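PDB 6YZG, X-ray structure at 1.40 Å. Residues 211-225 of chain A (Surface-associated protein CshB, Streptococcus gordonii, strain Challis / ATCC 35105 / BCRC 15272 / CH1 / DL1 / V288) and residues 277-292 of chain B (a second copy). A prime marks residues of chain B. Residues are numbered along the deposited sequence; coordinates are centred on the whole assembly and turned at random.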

# COMPACT_ATOMS: atom_id res chain seq x y z
N LEU A 211 -18.02 1.95 7.57
CA LEU A 211 -17.83 0.78 6.72
C LEU A 211 -19.11 0.47 5.97
O LEU A 211 -20.22 0.75 6.45
N SER A 212 -18.96 -0.12 4.80
CA SER A 212 -20.14 -0.51 4.01
C SER A 212 -20.95 -1.56 4.74
O SER A 212 -20.42 -2.56 5.24
N PRO A 213 -22.27 -1.45 4.74
CA PRO A 213 -23.14 -2.55 5.18
C PRO A 213 -23.01 -3.78 4.28
O PRO A 213 -23.27 -4.88 4.70
N ASP A 214 -22.58 -3.58 3.04
CA ASP A 214 -22.47 -4.61 1.98
C ASP A 214 -21.03 -5.06 1.93
O ASP A 214 -20.20 -4.49 1.22
N THR A 215 -20.72 -6.12 2.69
CA THR A 215 -19.32 -6.63 2.75
C THR A 215 -18.91 -7.38 1.49
O THR A 215 -17.69 -7.63 1.29
N VAL A 216 -19.83 -7.65 0.56
CA VAL A 216 -19.53 -8.43 -0.65
C VAL A 216 -19.10 -7.52 -1.79
O VAL A 216 -18.10 -7.75 -2.42
N THR A 217 -19.92 -6.48 -2.06
CA THR A 217 -19.63 -5.58 -3.20
C THR A 217 -19.33 -4.15 -2.74
O THR A 217 -18.89 -3.35 -3.59
N GLY A 218 -19.56 -3.81 -1.48
CA GLY A 218 -19.24 -2.44 -1.02
C GLY A 218 -20.18 -1.40 -1.56
O GLY A 218 -19.82 -0.19 -1.54
N GLY A 219 -21.36 -1.78 -2.02
CA GLY A 219 -22.41 -0.84 -2.35
C GLY A 219 -22.79 -0.76 -3.81
O GLY A 219 -23.57 0.13 -4.18
N LEU A 220 -22.36 -1.68 -4.67
CA LEU A 220 -22.84 -1.67 -6.06
C LEU A 220 -24.36 -1.83 -6.04
O LEU A 220 -24.91 -2.62 -5.25
N GLY A 221 -25.04 -1.09 -6.91
CA GLY A 221 -26.49 -1.16 -6.94
C GLY A 221 -27.13 -0.49 -5.76
O GLY A 221 -28.30 -0.88 -5.39
N SER A 222 -26.42 0.37 -5.07
CA SER A 222 -26.95 1.28 -4.06
C SER A 222 -26.40 2.66 -4.34
O SER A 222 -25.55 2.81 -5.23
N GLN A 223 -26.79 3.62 -3.53
CA GLN A 223 -26.34 5.01 -3.73
C GLN A 223 -25.14 5.35 -2.83
O GLN A 223 -24.73 6.53 -2.85
N VAL A 224 -24.54 4.37 -2.15
CA VAL A 224 -23.36 4.59 -1.30
C VAL A 224 -22.32 3.55 -1.65
O VAL A 224 -22.60 2.35 -1.50
N PHE A 225 -21.13 3.94 -2.08
CA PHE A 225 -20.03 3.04 -2.45
C PHE A 225 -18.82 3.26 -1.57
O PHE A 225 -18.44 4.40 -1.32
N ALA B 277 -38.85 13.53 -8.71
CA ALA B 277 -39.43 12.41 -7.94
C ALA B 277 -38.32 11.41 -7.55
O ALA B 277 -38.22 11.01 -6.36
N PHE B 278 -37.50 11.01 -8.52
CA PHE B 278 -36.34 10.11 -8.30
C PHE B 278 -35.28 10.82 -7.44
O PHE B 278 -34.76 10.26 -6.45
N HIS B 279 -34.90 12.03 -7.83
CA HIS B 279 -33.78 12.75 -7.18
C HIS B 279 -34.03 13.01 -5.70
O HIS B 279 -33.01 13.12 -4.96
N THR B 280 -35.29 13.18 -5.27
CA THR B 280 -35.60 13.60 -3.87
C THR B 280 -35.84 12.41 -2.92
O THR B 280 -36.10 12.67 -1.75
N ILE B 281 -35.80 11.17 -3.40
CA ILE B 281 -35.92 9.98 -2.50
C ILE B 281 -34.69 10.04 -1.59
O ILE B 281 -33.62 10.45 -2.04
N SER B 282 -34.80 9.70 -0.30
CA SER B 282 -33.65 9.74 0.62
C SER B 282 -32.56 8.86 0.02
O SER B 282 -32.95 7.86 -0.61
N THR B 283 -31.29 9.18 0.28
CA THR B 283 -30.13 8.37 -0.20
C THR B 283 -30.38 6.91 0.16
O THR B 283 -30.68 6.58 1.37
N ARG B 284 -30.28 5.99 -0.81
CA ARG B 284 -30.54 4.57 -0.59
C ARG B 284 -29.20 3.91 -0.19
O ARG B 284 -28.28 3.72 -0.99
N ASP B 285 -29.05 3.61 1.11
CA ASP B 285 -27.87 2.93 1.61
C ASP B 285 -27.77 1.52 1.06
O ASP B 285 -28.79 0.93 0.64
N SER B 286 -26.56 1.00 1.12
CA SER B 286 -26.30 -0.36 0.69
C SER B 286 -27.02 -1.37 1.59
O SER B 286 -27.16 -1.15 2.81
N VAL B 287 -27.46 -2.49 1.02
CA VAL B 287 -28.04 -3.58 1.85
C VAL B 287 -27.00 -4.12 2.82
O VAL B 287 -25.81 -4.14 2.54
N THR B 288 -27.46 -4.56 3.99
CA THR B 288 -26.63 -5.33 4.92
C THR B 288 -26.39 -6.74 4.37
O THR B 288 -27.39 -7.47 4.17
N ASN B 289 -25.16 -7.07 4.03
CA ASN B 289 -24.81 -8.38 3.42
C ASN B 289 -23.47 -8.78 4.04
O ASN B 289 -22.48 -8.23 3.69
N ASP B 290 -23.51 -9.73 4.96
CA ASP B 290 -22.26 -10.21 5.60
C ASP B 290 -22.28 -11.74 5.65
O ASP B 290 -22.70 -12.25 6.63
N PRO B 291 -21.82 -12.44 4.60
CA PRO B 291 -21.85 -13.91 4.49
C PRO B 291 -21.06 -14.67 5.57
O PRO B 291 -21.35 -15.81 5.81
N ILE B 292 -20.07 -14.02 6.17
CA ILE B 292 -19.31 -14.64 7.29
C ILE B 292 -20.19 -14.63 8.55
O ILE B 292 -20.10 -15.58 9.35

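The strongest polar contacts here pair side chains with backbone. Thr215, with chi1 in the p well, points toward the second copy and gives its hydroxyl to a carbonyl: OG1 of Thr215 donates to O of Asn289′ at 2.8 Å, while N of Thr215 reaches the same O of Asn289′ at 2.9 Å. One acceptor thus takes two bonds from a single residue. N of Asn289′ in turn donates to O of Pro213 at 3.0 Å, almost straight, and these backbone bonds make the single beta bridge between Asp214 and Asn289′.

At the other end, the CA-to-CB bond of Arg284′ points sideways, and its side chain (t, t, p, with chi4 at 86°) brings the guanidinium to the glycine turn. NH2 of Arg284′ donates to O of Gly221 at 2.8 Å, with the carbonyl near the guanidinium plane; the bond from NH1 of Arg284′ to O of Gly221, 3.3 Å, is weak. The backbone of the arginine is held as well, since N of Gln223 donates to O of Arg284′ at 2.9 Å.

Between these two anchors sits Ser286′, buried and pointing toward chain A with chi1 at -42° (m). OG of Ser286′ lies 2.9 Å from OG of Ser222 and also 2.9 Å from O of Val224, and the geometry leaves its proton unassigned. Water 1 extends the cluster, hydrogen-bonded to OG of Ser286′ at 2.9 Å and to OG of Ser212 at 2.7 Å; OG of Ser212 and OG of Ser286′ are themselves 3.9 Å apart, and the water bridges them. Gly219 makes room for this serine: CA of Gly219 is 3.3 Å from OG of Ser286′, and a CB there would come within 2.9 Å of that oxygen and clash with its own chain at O of Val224.

The receiving surface is braced from within. Ser222 (p) donates from OG to O of Gly219 at 2.8 Å, across the type II turn, and OG of Ser222 accepts from N of Val224 at 3.2 Å. Asp214 (t) turns its carboxylate back into its own loop: OD1 of Asp214 accepts from N of Thr217 at 3.0 Å, and OD2 from OG1 of Thr217 at 2.5 Å. CB of Asp214 still packs 3.9 Å from CB of Ser286′.

Apolar and mixed packing fills the rest. Pro213 points toward the second copy and is among the most covered residues, with CB 3.5 Å from O of Ser286′ and 3.8 Å from OG1 of Thr288′. Val216 (t) sets CG2 3.7 Å from CD of Pro291′ and 3.6 Å from ND2 of Asn289′. Gln223 (m, t) extends along Thr283′ and Arg284′, its CB 3.9 Å from CG2 of Thr283′. Val224 (t) places CG2 3.8 Å from CG2 of Thr283′ and 3.7 Å from OD1 of Asp285′. Hydroxyls, one guanidinium and backbone carbonyls carry much of the polar recognition, and short and long side chains alike cover the surface around them.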

# COMPACT_ATOMS: atom_id res chain seq x y z
CB LEU A 211 -17.37 -0.38 7.60
CG LEU A 211 -16.06 -0.16 8.35
CD1 LEU A 211 -15.66 -1.43 9.09
CD2 LEU A 211 -14.99 0.39 7.45
CB SER A 212 -19.74 -1.03 2.66
OG SER A 212 -20.92 -1.27 1.90
CB PRO A 213 -24.54 -1.95 4.98
CG PRO A 213 -24.39 -0.51 5.09
CD PRO A 213 -23.03 -0.22 4.49
CB ASP A 214 -22.98 -4.05 0.66
CG ASP A 214 -22.80 -4.98 -0.49
OD1 ASP A 214 -22.35 -6.15 -0.30
OD2 ASP A 214 -22.97 -4.48 -1.61
CB THR A 215 -19.10 -7.55 3.97
OG1 THR A 215 -19.76 -8.79 3.75
CG2 THR A 215 -19.57 -6.88 5.21
CB VAL A 216 -20.71 -9.31 -1.06
CG1 VAL A 216 -20.46 -10.03 -2.38
CG2 VAL A 216 -21.04 -10.24 0.07
CB THR A 217 -20.75 -5.53 -4.25
OG1 THR A 217 -21.79 -4.62 -3.86
CG2 THR A 217 -21.25 -6.92 -4.59
CB LEU A 220 -22.23 -2.80 -6.88
CG LEU A 220 -20.73 -2.73 -7.01
CD1 LEU A 220 -20.21 -3.92 -7.84
CD2 LEU A 220 -20.23 -1.43 -7.63
CB SER A 222 -26.57 0.84 -2.64
OG SER A 222 -25.25 1.23 -2.30
CB GLN A 223 -27.50 5.99 -3.57
CG GLN A 223 -28.51 5.91 -4.70
CD GLN A 223 -29.67 6.87 -4.62
OE1 GLN A 223 -30.12 7.42 -5.66
NE2 GLN A 223 -30.18 7.06 -3.45
CB VAL A 224 -23.75 4.50 0.18
CG1 VAL A 224 -22.53 4.83 1.05
CG2 VAL A 224 -24.92 5.41 0.48
CB PHE A 225 -19.61 3.27 -3.90
CG PHE A 225 -18.62 2.27 -4.43
CD1 PHE A 225 -18.96 0.94 -4.60
CD2 PHE A 225 -17.33 2.66 -4.74
CE1 PHE A 225 -18.02 0.03 -5.09
CE2 PHE A 225 -16.40 1.75 -5.23
CZ PHE A 225 -16.76 0.45 -5.37
CB ALA B 277 -40.52 11.75 -8.77
CB PHE B 278 -35.75 9.71 -9.66
CG PHE B 278 -34.62 8.72 -9.56
CD1 PHE B 278 -34.87 7.38 -9.30
CD2 PHE B 278 -33.31 9.12 -9.73
CE1 PHE B 278 -33.83 6.47 -9.20
CE2 PHE B 278 -32.28 8.21 -9.61
CZ PHE B 278 -32.53 6.90 -9.33
CB HIS B 279 -33.47 14.07 -7.85
CG HIS B 279 -32.77 13.92 -9.15
ND1 HIS B 279 -32.89 14.86 -10.16
CD2 HIS B 279 -31.91 12.97 -9.58
CE1 HIS B 279 -32.13 14.50 -11.19
NE2 HIS B 279 -31.48 13.34 -10.84
CB THR B 280 -36.79 14.56 -3.80
OG1 THR B 280 -37.85 13.95 -4.53
CG2 THR B 280 -36.46 15.91 -4.39
CB ILE B 281 -36.03 8.68 -3.32
CG1 ILE B 281 -37.23 8.76 -4.28
CG2 ILE B 281 -36.11 7.48 -2.40
CD1 ILE B 281 -37.37 7.60 -5.23
CB SER B 282 -34.04 9.26 1.99
OG SER B 282 -34.73 8.05 1.89
CB THR B 283 -28.78 8.78 0.35
OG1 THR B 283 -28.55 10.17 0.03
CG2 THR B 283 -27.64 7.96 -0.23
CB ARG B 284 -31.15 3.92 -1.82
CG ARG B 284 -31.45 2.44 -1.62
CD ARG B 284 -32.34 1.83 -2.72
NE ARG B 284 -31.72 2.10 -3.98
CZ ARG B 284 -30.80 1.36 -4.53
NH1 ARG B 284 -30.27 1.79 -5.66
NH2 ARG B 284 -30.46 0.19 -3.98
CB ASP B 285 -27.87 2.91 3.13
CG ASP B 285 -26.51 2.85 3.77
OD1 ASP B 285 -25.50 2.74 3.04
OD2 ASP B 285 -26.50 2.86 5.06
CB SER B 286 -24.81 -0.61 0.75
OG SER B 286 -24.03 0.50 0.25
CB VAL B 287 -28.57 -4.70 0.93
CG1 VAL B 287 -27.44 -5.29 0.17
CG2 VAL B 287 -29.32 -5.75 1.71
CB THR B 288 -27.28 -5.28 6.30
OG1 THR B 288 -27.34 -3.91 6.73
CG2 THR B 288 -26.49 -6.15 7.25
CB ASN B 289 -24.81 -8.34 1.88
CG ASN B 289 -24.64 -9.69 1.20
OD1 ASN B 289 -24.49 -10.68 1.86
ND2 ASN B 289 -24.63 -9.71 -0.12
CB ASP B 290 -22.05 -9.53 6.94
CG ASP B 290 -20.78 -10.00 7.63
OD1 ASP B 290 -20.14 -10.93 7.12
OD2 ASP B 290 -20.45 -9.41 8.62
CB PRO B 291 -21.36 -14.18 3.07
CG PRO B 291 -20.60 -12.95 2.68
CD PRO B 291 -21.29 -11.82 3.40
CB ILE B 292 -17.94 -13.96 7.46
CG1 ILE B 292 -17.09 -14.17 6.20
CG2 ILE B 292 -17.24 -14.46 8.72
CD1 ILE B 292 -16.02 -13.13 5.96
O HOH W 1 -21.37 1.30 1.12